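Local structure of spike protein S1 (Bat coronavirus HKU9, 5GYQ) at residues A114-F119 / D134-A139; N97-L102 / L156-G161; V68-E73 / S146-L151. The protein probably attaches the virion to the host cell by binding a receptor, and this piece is its putative receptor-binding domain, from the C-terminal part of S1. One frame throughout, in Å; residues are numbered along the deposited sequence.

Interaction 1. Residues A114-F119 / D134-A139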
ATOM      1  N   ALA A 114      -6.710   9.450 -10.127  1.00 14.65           N
ATOM      2  CA  ALA A 114      -7.883   9.899  -9.382  1.00 10.06           C
ATOM      3  C   ALA A 114      -7.551  10.159  -7.919  1.00 15.69           C
ATOM      4  O   ALA A 114      -7.458   9.230  -7.116  1.00 13.45           O
ATOM      5  CB  ALA A 114      -9.004   8.880  -9.496  1.00 11.69           C
ATOM      6  N   VAL A 115      -7.384  11.433  -7.582  1.00 12.05           N
ATOM      7  CA  VAL A 115      -6.987  11.833  -6.241  1.00 11.41           C
ATOM      8  C   VAL A 115      -7.984  12.825  -5.657  1.00 12.59           C
ATOM      9  O   VAL A 115      -8.217  13.882  -6.236  1.00 12.17           O
ATOM     10  CB  VAL A 115      -5.581  12.464  -6.240  1.00 15.37           C
ATOM     11  CG1 VAL A 115      -5.182  12.896  -4.835  1.00 13.83           C
ATOM     12  CG2 VAL A 115      -4.567  11.492  -6.807  1.00 11.56           C
ATOM     13  N   ALA A 116      -8.573  12.483  -4.514  1.00 10.83           N
ATOM     14  CA  ALA A 116      -9.504  13.387  -3.845  1.00 10.66           C
ATOM     15  C   ALA A 116      -8.752  14.594  -3.307  1.00 15.13           C
ATOM     16  O   ALA A 116      -7.627  14.463  -2.824  1.00 15.32           O
ATOM     17  CB  ALA A 116     -10.235  12.669  -2.721  1.00  8.75           C
ATOM     18  N   ASN A 117      -9.363  15.771  -3.399  1.00 13.77           N
ATOM     19  CA  ASN A 117      -8.713  16.983  -2.914  1.00 16.71           C
ATOM     20  C   ASN A 117      -9.615  17.784  -1.976  1.00 14.90           C
ATOM     21  O   ASN A 117      -9.427  18.983  -1.788  1.00 15.17           O
ATOM     22  CB  ASN A 117      -8.251  17.850  -4.092  1.00 19.94           C
ATOM     23  CG  ASN A 117      -9.390  18.585  -4.768  1.00 22.41           C
ATOM     24  OD1 ASN A 117     -10.505  18.073  -4.877  1.00 33.89           O
ATOM     25  ND2 ASN A 117      -9.113  19.802  -5.221  1.00 48.43           N
ATOM     26  N   ARG A 118     -10.587  17.097  -1.385  1.00  9.88           N
ATOM     27  CA  ARG A 118     -11.471  17.686  -0.384  1.00 17.76           C
ATOM     28  C   ARG A 118     -12.054  16.576   0.485  1.00 12.84           C
ATOM     29  O   ARG A 118     -11.951  15.396   0.133  1.00 13.71           O
ATOM     30  CB  ARG A 118     -12.588  18.502  -1.047  1.00 18.82           C
ATOM     31  CG  ARG A 118     -13.437  17.699  -2.015  1.00 15.86           C
ATOM     32  CD  ARG A 118     -14.146  18.588  -3.021  1.00 27.99           C
ATOM     33  NE  ARG A 118     -15.401  19.127  -2.512  1.00 33.08           N
ATOM     34  CZ  ARG A 118     -16.582  18.951  -3.097  1.00 28.67           C
ATOM     35  NH1 ARG A 118     -16.680  18.251  -4.219  1.00 30.38           N
ATOM     36  NH2 ARG A 118     -17.669  19.483  -2.559  1.00 25.34           N
ATOM     37  N   PHE A 119     -12.652  16.964   1.613  1.00 11.45           N
ATOM     38  CA  PHE A 119     -13.243  16.039   2.587  1.00 10.18           C
ATOM     39  C   PHE A 119     -12.175  15.166   3.247  1.00 14.47           C
ATOM     40  O   PHE A 119     -11.938  14.034   2.821  1.00 10.81           O
ATOM     41  CB  PHE A 119     -14.320  15.160   1.938  1.00 10.04           C
ATOM     42  CG  PHE A 119     -15.440  15.938   1.298  1.00 13.08           C
ATOM     43  CD1 PHE A 119     -16.184  16.848   2.036  1.00 17.24           C
ATOM     44  CD2 PHE A 119     -15.759  15.749  -0.036  1.00 14.45           C
ATOM     45  CE1 PHE A 119     -17.213  17.561   1.453  1.00 15.34           C
ATOM     46  CE2 PHE A 119     -16.793  16.459  -0.626  1.00 14.19           C
ATOM     47  CZ  PHE A 119     -17.520  17.365   0.120  1.00 18.58           C
ATOM     48  N   ASP A 134     -17.157   8.608  -6.862  1.00 15.17           N
ATOM     49  CA  ASP A 134     -17.521   8.645  -8.275  1.00 23.94           C
ATOM     50  C   ASP A 134     -17.161   9.988  -8.907  1.00 19.68           C
ATOM     51  O   ASP A 134     -16.672  10.021 -10.039  1.00 17.78           O
ATOM     52  CB  ASP A 134     -19.016   8.364  -8.464  1.00 25.60           C
ATOM     53  CG  ASP A 134     -19.389   6.922  -8.142  1.00 29.89           C
ATOM     54  OD1 ASP A 134     -18.511   6.037  -8.244  1.00 33.68           O
ATOM     55  OD2 ASP A 134     -20.564   6.670  -7.791  1.00 33.75           O
ATOM     56  N   THR A 135     -17.382  11.095  -8.192  1.00 11.63           N
ATOM     57  CA  THR A 135     -16.985  12.396  -8.755  1.00 12.30           C
ATOM     58  C   THR A 135     -15.467  12.519  -8.903  1.00 16.00           C
ATOM     59  O   THR A 135     -14.989  13.159  -9.834  1.00 15.34           O
ATOM     60  CB  THR A 135     -17.486  13.598  -7.912  1.00 17.65           C
ATOM     61  OG1 THR A 135     -16.819  13.613  -6.647  1.00 13.43           O
ATOM     62  CG2 THR A 135     -18.987  13.538  -7.711  1.00 14.93           C
ATOM     63  N   VAL A 136     -14.713  11.919  -7.986  1.00 13.80           N
ATOM     64  CA  VAL A 136     -13.250  11.983  -8.064  1.00 12.93           C
ATOM     65  C   VAL A 136     -12.735  11.184  -9.269  1.00 14.30           C
ATOM     66  O   VAL A 136     -11.924  11.669 -10.084  1.00 13.52           O
ATOM     67  CB  VAL A 136     -12.591  11.457  -6.767  1.00 13.86           C
ATOM     68  CG1 VAL A 136     -11.081  11.386  -6.919  1.00 16.39           C
ATOM     69  CG2 VAL A 136     -12.964  12.351  -5.582  1.00 10.08           C
ATOM     70  N   ILE A 137     -13.236   9.958  -9.384  1.00 12.55           N
ATOM     71  CA  ILE A 137     -12.880   9.085 -10.494  1.00 16.50           C
ATOM     72  C   ILE A 137     -13.269   9.719 -11.830  1.00 21.23           C
ATOM     73  O   ILE A 137     -12.497   9.674 -12.790  1.00 19.97           O
ATOM     74  CB  ILE A 137     -13.545   7.701 -10.343  1.00 13.70           C
ATOM     75  CG1 ILE A 137     -12.967   6.975  -9.124  1.00 14.83           C
ATOM     76  CG2 ILE A 137     -13.338   6.867 -11.601  1.00 16.56           C
ATOM     77  CD1 ILE A 137     -13.659   5.675  -8.799  1.00 22.67           C
ATOM     78  N   ASN A 138     -14.453  10.326 -11.887  1.00 15.02           N
ATOM     79  CA  ASN A 138     -14.887  11.004 -13.107  1.00 12.28           C
ATOM     80  C   ASN A 138     -14.026  12.224 -13.429  1.00 19.97           C
ATOM     81  O   ASN A 138     -13.683  12.461 -14.589  1.00 21.64           O
ATOM     82  CB  ASN A 138     -16.353  11.424 -13.003  1.00 14.32           C
ATOM     83  CG  ASN A 138     -16.863  12.074 -14.277  1.00 20.03           C
ATOM     84  OD1 ASN A 138     -17.049  13.290 -14.336  1.00 27.99           O
ATOM     85  ND2 ASN A 138     -17.067  11.267 -15.311  1.00 23.90           N
ATOM     86  N   ALA A 139     -13.681  12.997 -12.405  1.00 16.25           N
ATOM     87  CA  ALA A 139     -12.869  14.195 -12.580  1.00 15.99           C
ATOM     88  C   ALA A 139     -11.473  13.847 -13.080  1.00 24.47           C
ATOM     89  O   ALA A 139     -10.854  14.642 -13.783  1.00 22.03           O
ATOM     90  CB  ALA A 139     -12.782  14.979 -11.280  1.00 18.77           C
TER
HETATM   91  O   HOH W   1     -15.759  16.423  -6.415  1.00 24.60           O

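Interaction 2. Residues N97-L102 / L156-G161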
ATOM      1  N   ASN A  97       2.817   5.967  14.460  1.00 34.12           N
ATOM      2  CA  ASN A  97       3.860   4.998  14.791  1.00 36.62           C
ATOM      3  C   ASN A  97       3.878   3.809  13.834  1.00 38.27           C
ATOM      4  O   ASN A  97       3.765   2.655  14.253  1.00 38.36           O
ATOM      5  CB  ASN A  97       3.697   4.509  16.231  1.00 37.58           C
ATOM      6  CG  ASN A  97       4.146   5.541  17.245  1.00 48.66           C
ATOM      7  OD1 ASN A  97       5.047   6.340  16.977  1.00 43.23           O
ATOM      8  ND2 ASN A  97       3.521   5.533  18.416  1.00 44.24           N
ATOM      9  N   PHE A  98       4.019   4.107  12.548  1.00 26.27           N
ATOM     10  CA  PHE A  98       3.987   3.086  11.513  1.00 23.96           C
ATOM     11  C   PHE A  98       5.175   2.138  11.621  1.00 25.84           C
ATOM     12  O   PHE A  98       6.329   2.566  11.612  1.00 25.19           O
ATOM     13  CB  PHE A  98       3.956   3.738  10.128  1.00 18.49           C
ATOM     14  CG  PHE A  98       3.970   2.754   8.992  1.00 15.59           C
ATOM     15  CD1 PHE A  98       2.913   1.882   8.801  1.00 20.23           C
ATOM     16  CD2 PHE A  98       5.037   2.713   8.109  1.00 19.76           C
ATOM     17  CE1 PHE A  98       2.924   0.977   7.753  1.00 16.52           C
ATOM     18  CE2 PHE A  98       5.053   1.812   7.061  1.00 23.49           C
ATOM     19  CZ  PHE A  98       3.995   0.943   6.885  1.00 19.76           C
ATOM     20  N   TYR A  99       4.875   0.851  11.744  1.00 25.42           N
ATOM     21  CA  TYR A  99       5.885  -0.199  11.717  1.00 24.26           C
ATOM     22  C   TYR A  99       5.654  -1.042  10.472  1.00 27.63           C
ATOM     23  O   TYR A  99       4.616  -1.692  10.341  1.00 23.12           O
ATOM     24  CB  TYR A  99       5.820  -1.049  12.991  1.00 23.54           C
ATOM     25  CG  TYR A  99       6.638  -2.327  12.961  1.00 26.59           C
ATOM     26  CD1 TYR A  99       7.935  -2.340  12.469  1.00 32.82           C
ATOM     27  CD2 TYR A  99       6.117  -3.515  13.460  1.00 35.91           C
ATOM     28  CE1 TYR A  99       8.684  -3.508  12.451  1.00 38.60           C
ATOM     29  CE2 TYR A  99       6.856  -4.687  13.450  1.00 29.66           C
ATOM     30  CZ  TYR A  99       8.139  -4.677  12.946  1.00 33.90           C
ATOM     31  OH  TYR A  99       8.876  -5.839  12.933  1.00 38.96           O
ATOM     32  N   GLY A 100       6.608  -1.009   9.548  1.00 22.85           N
ATOM     33  CA  GLY A 100       6.439  -1.711   8.290  1.00 20.99           C
ATOM     34  C   GLY A 100       7.189  -1.073   7.139  1.00 22.75           C
ATOM     35  O   GLY A 100       8.213  -0.440   7.352  1.00 23.68           O
ATOM     36  N   CYS A 101       6.686  -1.230   5.917  1.00 22.30           N
ATOM     37  CA  CYS A 101       7.420  -0.743   4.747  1.00 20.42           C
ATOM     38  C   CYS A 101       6.558  -0.110   3.658  1.00 20.78           C
ATOM     39  O   CYS A 101       5.420  -0.511   3.424  1.00 21.08           O
ATOM     40  CB  CYS A 101       8.230  -1.887   4.129  1.00 26.53           C
ATOM     41  SG  CYS A 101       9.596  -2.452   5.165  1.00 57.37           S
ATOM     42  N   LEU A 102       7.134   0.888   2.997  1.00 21.64           N
ATOM     43  CA  LEU A 102       6.558   1.507   1.813  1.00 24.26           C
ATOM     44  C   LEU A 102       7.325   1.029   0.592  1.00 28.38           C
ATOM     45  O   LEU A 102       8.519   1.312   0.449  1.00 23.95           O
ATOM     46  CB  LEU A 102       6.615   3.031   1.902  1.00 19.08           C
ATOM     47  CG  LEU A 102       6.010   3.688   3.138  1.00 28.31           C
ATOM     48  CD1 LEU A 102       6.224   5.191   3.082  1.00 24.57           C
ATOM     49  CD2 LEU A 102       4.533   3.359   3.245  1.00 25.53           C
ATOM     50  N   LEU A 156       3.295  -4.132   9.604  1.00 25.00           N
ATOM     51  CA  LEU A 156       3.695  -5.315  10.348  1.00 24.05           C
ATOM     52  C   LEU A 156       3.239  -5.250  11.794  1.00 29.52           C
ATOM     53  O   LEU A 156       3.205  -4.178  12.396  1.00 33.95           O
ATOM     54  CB  LEU A 156       5.213  -5.476  10.295  1.00 22.93           C
ATOM     55  CG  LEU A 156       5.820  -5.511   8.894  1.00 23.24           C
ATOM     56  CD1 LEU A 156       7.330  -5.407   8.976  1.00 23.68           C
ATOM     57  CD2 LEU A 156       5.400  -6.781   8.170  1.00 23.91           C
ATOM     58  N   LYS A 157       2.879  -6.402  12.349  1.00 33.75           N
ATOM     59  CA  LYS A 157       2.667  -6.502  13.788  1.00 31.36           C
ATOM     60  C   LYS A 157       3.629  -7.533  14.364  1.00 40.16           C
ATOM     61  O   LYS A 157       3.820  -8.602  13.781  1.00 32.77           O
ATOM     62  CB  LYS A 157       1.215  -6.863  14.112  1.00 36.15           C
ATOM     63  CG  LYS A 157       0.364  -5.660  14.510  1.00 49.13           C
ATOM     64  CD  LYS A 157      -1.126  -5.928  14.338  1.00 57.85           C
ATOM     65  CE  LYS A 157      -1.616  -7.057  15.234  1.00 64.95           C
ATOM     66  NZ  LYS A 157      -1.891  -6.599  16.626  1.00 59.85           N
ATOM     67  N   PRO A 158       4.255  -7.207  15.504  1.00 44.38           N
ATOM     68  CA  PRO A 158       5.253  -8.094  16.109  1.00 45.06           C
ATOM     69  C   PRO A 158       4.669  -9.443  16.507  1.00 46.41           C
ATOM     70  O   PRO A 158       3.499  -9.527  16.887  1.00 40.61           O
ATOM     71  CB  PRO A 158       5.718  -7.311  17.342  1.00 44.85           C
ATOM     72  CG  PRO A 158       4.609  -6.368  17.640  1.00 48.01           C
ATOM     73  CD  PRO A 158       4.034  -5.993  16.309  1.00 37.97           C
ATOM     74  N   ALA A 159       5.483 -10.488  16.406  1.00 41.65           N
ATOM     75  CA  ALA A 159       5.064 -11.825  16.795  1.00 44.52           C
ATOM     76  C   ALA A 159       4.750 -11.860  18.285  1.00 51.29           C
ATOM     77  O   ALA A 159       5.484 -11.297  19.097  1.00 56.51           O
ATOM     78  CB  ALA A 159       6.140 -12.841  16.449  1.00 42.79           C
ATOM     79  N   ALA A 160       3.649 -12.515  18.639  1.00 61.40           N
ATOM     80  CA  ALA A 160       3.230 -12.595  20.030  1.00 67.37           C
ATOM     81  C   ALA A 160       2.469 -13.888  20.295  1.00 80.92           C
ATOM     82  O   ALA A 160       1.249 -13.880  20.462  1.00 83.47           O
ATOM     83  CB  ALA A 160       2.379 -11.391  20.396  1.00 68.31           C
ATOM     84  N   GLY A 161       3.199 -14.997  20.332  1.00 80.27           N
ATOM     85  CA  GLY A 161       2.601 -16.296  20.570  1.00 81.66           C
ATOM     86  C   GLY A 161       2.457 -17.098  19.294  1.00 78.27           C
ATOM     87  O   GLY A 161       3.236 -16.938  18.355  1.00 81.43           O
TER

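Interaction 3. Residues V68-E73 / S146-L151. With NAG (2-acetamido-2-deoxy-beta-D-glucopyranose), chain B.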
ATOM      1  N   VAL A  68      -2.680  -1.435  -1.190  1.00 11.07           N
ATOM      2  CA  VAL A  68      -2.200  -1.271  -2.554  1.00  9.73           C
ATOM      3  C   VAL A  68      -2.936  -0.152  -3.281  1.00 13.59           C
ATOM      4  O   VAL A  68      -4.172  -0.039  -3.202  1.00 13.02           O
ATOM      5  CB  VAL A  68      -2.340  -2.581  -3.346  1.00  9.03           C
ATOM      6  CG1 VAL A  68      -1.835  -2.407  -4.767  1.00 12.68           C
ATOM      7  CG2 VAL A  68      -1.571  -3.698  -2.648  1.00 13.08           C
ATOM      8  N   MET A  69      -2.159   0.678  -3.972  1.00 12.52           N
ATOM      9  CA  MET A  69      -2.716   1.775  -4.761  1.00 12.75           C
ATOM     10  C   MET A  69      -1.679   2.286  -5.745  1.00 16.74           C
ATOM     11  O   MET A  69      -0.570   1.768  -5.801  1.00 17.64           O
ATOM     12  CB  MET A  69      -3.179   2.912  -3.850  1.00 11.46           C
ATOM     13  CG  MET A  69      -2.032   3.662  -3.181  1.00 16.67           C
ATOM     14  SD  MET A  69      -2.388   4.096  -1.464  1.00 18.06           S
ATOM     15  CE  MET A  69      -2.137   2.513  -0.663  1.00 10.60           C
ATOM     16  N   ARG A  70      -2.034   3.306  -6.516  1.00 16.16           N
ATOM     17  CA  ARG A  70      -1.066   3.969  -7.376  1.00 15.11           C
ATOM     18  C   ARG A  70      -0.769   5.358  -6.826  1.00 17.63           C
ATOM     19  O   ARG A  70      -1.570   5.918  -6.076  1.00 16.28           O
ATOM     20  CB  ARG A  70      -1.574   4.045  -8.818  1.00 17.23           C
ATOM     21  CG  ARG A  70      -2.880   4.795  -9.011  1.00 20.62           C
ATOM     22  CD  ARG A  70      -3.326   4.711 -10.463  1.00 24.59           C
ATOM     23  NE  ARG A  70      -3.434   3.322 -10.905  1.00 31.03           N
ATOM     24  CZ  ARG A  70      -3.105   2.889 -12.118  1.00 38.89           C
ATOM     25  NH1 ARG A  70      -2.641   3.737 -13.026  1.00 34.78           N
ATOM     26  NH2 ARG A  70      -3.236   1.603 -12.422  1.00 29.63           N
ATOM     27  N   ILE A  71       0.381   5.912  -7.196  1.00 15.15           N
ATOM     28  CA  ILE A  71       0.848   7.157  -6.591  1.00 13.98           C
ATOM     29  C   ILE A  71       1.884   7.821  -7.497  1.00 17.13           C
ATOM     30  O   ILE A  71       2.723   7.137  -8.073  1.00 19.39           O
ATOM     31  CB  ILE A  71       1.441   6.882  -5.177  1.00 14.48           C
ATOM     32  CG1 ILE A  71       1.761   8.175  -4.429  1.00 10.62           C
ATOM     33  CG2 ILE A  71       2.670   5.977  -5.259  1.00 13.07           C
ATOM     34  CD1 ILE A  71       2.177   7.937  -2.978  1.00 14.30           C
ATOM     35  N   ASN A  72       1.831   9.143  -7.655  1.00 12.93           N
ATOM     36  CA  ASN A  72       2.830   9.777  -8.509  1.00 17.04           C
ATOM     37  C   ASN A  72       3.988  10.322  -7.676  1.00 14.27           C
ATOM     38  O   ASN A  72       3.948  10.270  -6.444  1.00 16.45           O
ATOM     39  CB  ASN A  72       2.194  10.854  -9.418  1.00 15.18           C
ATOM     40  CG  ASN A  72       1.843  12.162  -8.704  1.00 17.60           C
ATOM     41  OD1 ASN A  72       2.082  12.353  -7.513  1.00 16.76           O
ATOM     42  ND2 ASN A  72       1.266  13.087  -9.478  1.00 15.97           N
ATOM     43  N   GLU A  73       5.021  10.820  -8.352  1.00 19.99           N
ATOM     44  CA  GLU A  73       6.290  11.156  -7.704  1.00 21.06           C
ATOM     45  C   GLU A  73       6.167  12.195  -6.585  1.00 16.26           C
ATOM     46  O   GLU A  73       6.771  12.036  -5.527  1.00 20.07           O
ATOM     47  CB  GLU A  73       7.296  11.647  -8.746  1.00 22.75           C
ATOM     48  CG  GLU A  73       8.671  11.990  -8.173  1.00 25.84           C
ATOM     49  CD  GLU A  73       9.506  10.764  -7.823  1.00 36.91           C
ATOM     50  OE1 GLU A  73      10.537  10.920  -7.135  1.00 38.26           O
ATOM     51  OE2 GLU A  73       9.144   9.643  -8.238  1.00 41.79           O
ATOM     52  N   SER A 146      -1.168  11.457 -14.912  1.00 27.10           N
ATOM     53  CA  SER A 146       0.093  11.430 -14.189  1.00 27.53           C
ATOM     54  C   SER A 146       0.871  10.170 -14.503  1.00 27.55           C
ATOM     55  O   SER A 146       0.286   9.096 -14.650  1.00 29.77           O
ATOM     56  CB  SER A 146      -0.136  11.525 -12.678  1.00 26.80           C
ATOM     57  OG  SER A 146       0.093  12.841 -12.205  1.00 30.18           O
ATOM     58  N   TYR A 147       2.187  10.312 -14.622  1.00 26.37           N
ATOM     59  CA  TYR A 147       3.069   9.157 -14.604  1.00 25.05           C
ATOM     60  C   TYR A 147       3.011   8.588 -13.197  1.00 25.14           C
ATOM     61  O   TYR A 147       3.092   9.326 -12.216  1.00 24.70           O
ATOM     62  CB  TYR A 147       4.497   9.528 -14.996  1.00 21.68           C
ATOM     63  CG  TYR A 147       5.481   8.401 -14.792  1.00 31.65           C
ATOM     64  CD1 TYR A 147       5.536   7.333 -15.676  1.00 33.73           C
ATOM     65  CD2 TYR A 147       6.349   8.401 -13.710  1.00 31.97           C
ATOM     66  CE1 TYR A 147       6.433   6.299 -15.491  1.00 34.01           C
ATOM     67  CE2 TYR A 147       7.248   7.374 -13.518  1.00 38.26           C
ATOM     68  CZ  TYR A 147       7.286   6.326 -14.411  1.00 35.96           C
ATOM     69  OH  TYR A 147       8.181   5.298 -14.223  1.00 49.54           O
ATOM     70  N   VAL A 148       2.874   7.275 -13.095  1.00 27.21           N
ATOM     71  CA  VAL A 148       2.441   6.680 -11.842  1.00 23.82           C
ATOM     72  C   VAL A 148       3.244   5.443 -11.442  1.00 24.36           C
ATOM     73  O   VAL A 148       3.649   4.639 -12.285  1.00 27.18           O
ATOM     74  CB  VAL A 148       0.928   6.339 -11.929  1.00 25.24           C
ATOM     75  CG1 VAL A 148       0.629   4.949 -11.408  1.00 27.39           C
ATOM     76  CG2 VAL A 148       0.110   7.390 -11.195  1.00 20.66           C
ATOM     77  N   TYR A 149       3.490   5.322 -10.143  1.00 24.97           N
ATOM     78  CA  TYR A 149       4.109   4.143  -9.566  1.00 21.22           C
ATOM     79  C   TYR A 149       3.081   3.309  -8.821  1.00 27.04           C
ATOM     80  O   TYR A 149       2.072   3.830  -8.340  1.00 19.32           O
ATOM     81  CB  TYR A 149       5.238   4.530  -8.610  1.00 22.99           C
ATOM     82  CG  TYR A 149       6.318   5.367  -9.245  1.00 39.82           C
ATOM     83  CD1 TYR A 149       7.229   4.804 -10.129  1.00 37.29           C
ATOM     84  CD2 TYR A 149       6.430   6.721  -8.959  1.00 33.81           C
ATOM     85  CE1 TYR A 149       8.217   5.565 -10.713  1.00 43.90           C
ATOM     86  CE2 TYR A 149       7.418   7.491  -9.539  1.00 38.42           C
ATOM     87  CZ  TYR A 149       8.310   6.908 -10.415  1.00 46.46           C
ATOM     88  OH  TYR A 149       9.298   7.666 -10.997  1.00 56.50           O
ATOM     89  N   GLY A 150       3.340   2.010  -8.732  1.00 16.85           N
ATOM     90  CA  GLY A 150       2.581   1.149  -7.849  1.00 15.91           C
ATOM     91  C   GLY A 150       3.089   1.341  -6.434  1.00 17.42           C
ATOM     92  O   GLY A 150       4.267   1.625  -6.224  1.00 19.16           O
ATOM     93  N   LEU A 151       2.199   1.199  -5.460  1.00 17.21           N
ATOM     94  CA  LEU A 151       2.568   1.348  -4.061  1.00 11.78           C
ATOM     95  C   LEU A 151       1.919   0.276  -3.207  1.00 16.15           C
ATOM     96  O   LEU A 151       0.685   0.133  -3.184  1.00 17.43           O
ATOM     97  CB  LEU A 151       2.174   2.727  -3.528  1.00 13.07           C
ATOM     98  CG  LEU A 151       2.485   2.934  -2.039  1.00 13.93           C
ATOM     99  CD1 LEU A 151       3.987   2.978  -1.808  1.00 16.31           C
ATOM    100  CD2 LEU A 151       1.823   4.188  -1.494  1.00 13.32           C
TER
HETATM  101  C1  NAG B   1       0.860  14.392  -9.032  1.00 14.48           C
HETATM  102  C2  NAG B   1       1.557  15.497  -9.792  1.00 25.09           C
HETATM  103  C3  NAG B   1       1.235  16.841  -9.156  1.00 27.48           C
HETATM  104  C4  NAG B   1      -0.277  17.038  -9.074  1.00 19.22           C
HETATM  105  C5  NAG B   1      -0.977  15.812  -8.478  1.00 18.36           C
HETATM  106  C6  NAG B   1      -2.478  15.866  -8.642  1.00 19.28           C
HETATM  107  C7  NAG B   1       3.611  14.838 -10.957  1.00 26.32           C
HETATM  108  C8  NAG B   1       5.097  14.667 -10.856  1.00 23.01           C
HETATM  109  N2  NAG B   1       2.993  15.280  -9.853  1.00 24.07           N
HETATM  110  O3  NAG B   1       1.833  17.859  -9.947  1.00 24.26           O
HETATM  111  O4  NAG B   1      -0.592  18.121  -8.202  1.00 27.74           O
HETATM  112  O5  NAG B   1      -0.541  14.591  -9.098  1.00 18.06           O
HETATM  113  O6  NAG B   1      -3.114  14.761  -8.015  1.00 20.38           O
HETATM  114  O7  NAG B   1       2.992  14.587 -11.987  1.00 21.89           O
HETATM  115  O   HOH W   2       4.847  11.128 -11.228  1.00 19.43           O

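Interaction 1. Residues A114-F119 / D134-A139
Val136 lays its two methyls on the Val115-Ala116 peptide and the CB of Ala116. This is loop-on-helix packing within the S1 C-terminal domain of a betacoronavirus spike. Residues 114-119 belong to the loop that follows strand 100-111. The last part of helix 130-139 supplies residues 134-139. The link is apolar, and no direct hydrogen bond crosses it. Val136 CG1 is anti to its own backbone N (chi1 174°). It lies on the peptide group between Val115 and Ala116, 3.6 Å from Val115 C and the same from Ala116 N. The other branch, Val136 CG2, meets Ala116 CB at 4.0 Å. Ala114 points its CB at the next helical residue and comes within 4.0 Å of Ile137 CA. Ile137 CG1 lies 4.4 Å from Ala114 CB. Ala114, Ala116 and Val136 are all buried.

Val115 turns its side chain away from the helix. It packs on Thr86 and Pro19 instead, and it touches a bound N-acetylglucosamine of the glycan. The loop backbone is also held from its other neighbours: Ala114 N bonds to Gln18 OE1, and Ala116 N bonds to Asn91 OD1.

Polar groups meet only through solvent, beside the apolar patch. One water donates to Thr135 OG1 at 3.0 Å and accepts a weak bond from Arg118 NH1. The guanidinium of Arg118 has this water at its edge, in plane, while Phe119 CE2 sits 3.4 Å above one face, over its centre.

Interaction 2. Residues N97-L102 / L156-G161
Tyr99 and Leu156 join the residue just before strand 100-111 to strand 146-157. The two strands are neighbours in the five-stranded antiparallel sheet of the domain. One backbone hydrogen bond crosses the contact. Leu156 N donates to Tyr99 O over 2.9 Å, nearly straight at 174°.

The rest is van der Waals packing. Tyr99 CG is anti to the backbone N (chi1 169°), which puts it beside its own carbonyl carbon, on the side where Leu156 is bonded. Leu156 CB lies over one face of the ring in a CH-pi contact, 4.0 Å from the Tyr99 centroid and displaced toward the rim. Its closest ring atom is Tyr99 CE2, at 3.6 Å. The two side chains cross at about a right angle. Tyr99 CD2 comes within 3.2 Å of Leu156 O. Pro158 CD touches Tyr99 CE2 at 4.2 Å. Leu156 CD1 reaches both Tyr99 CZ, at 4.1 Å, and Gly100 CA, at 3.9 Å.

Around the pair, Tyr61 touches both Tyr99 and Leu156, and Leu56 of helix 53-56 packs on Leu156. Cys101 is tied by a disulfide to Cys48 of the edge strand 43-49.

The chemistry pairs a single, nearly straight backbone bond with aromatic-aliphatic packing. The carbonyl and the ring of Tyr99 hold the backbone N-H and the CB of the same leucine.

Interaction 3. Residues V68-E73 / S146-L151
Asn72 meets Ser146 through two torsions: chi1 76° puts CG between the backbone N and the carbonyl carbon, and chi2 near 2° sets the turn of the amide. Asn72 ND2 donates to Ser146 OG over 3.0 Å, with OG close to the amide plane. The same ND2 is bonded covalently to C1 of N-acetylglucosamine, so the serine hydroxyl grips the nitrogen of the glycan link. Asn72 is the N-cap of helix 73-81, and its OD1 accepts from His75 N.

The two strands run antiparallel. Met69 pairs with Leu151 and Ile71 with Tyr149, each through two backbone hydrogen bonds. The Leu151 N to Met69 O bond is 2.8 Å. Met69, Ile71, Tyr149 and Leu151 share one face, where Ile71 CG2 meets Leu151 CB at 3.7 Å. Arg70 lies on the other face. Its CB touches Val148 CG1 at 3.5 Å, while its guanidinium reaches Asp15 in a salt bridge and the carbonyl of Pro16. A water links Glu73 N to Tyr147 O, and Tyr149 OH gives a weak bond to Glu73 OE2.

These are two inner strands of the five-stranded sheet, 146-157 being the central one. Strand 146-157 pairs on its other side with 100-111, and strand 63-71 with 23-27. Helices 73-81 and 86-90 pack on the Ile71 face through Leu76, Leu79 and Phe87.

Interactions 2 and 3 share strand 146-157 and the same antiparallel sheet, but lie on opposite sides of the chain's centre, about 23 Å apart between centres. Interaction 3 is buried within the sheet and rich in paired backbone bonds. Interaction 2 is only partly buried and has a single backbone hydrogen bond. Interaction 1 lies off the sheet, between a loop and a helix. It is buried too, yet rests on methyl packing with no direct hydrogen bond. Its centre is about 16 Å from that of interaction 3. Both reach the glycan, one through the asparagine that carries it and the other through Val115.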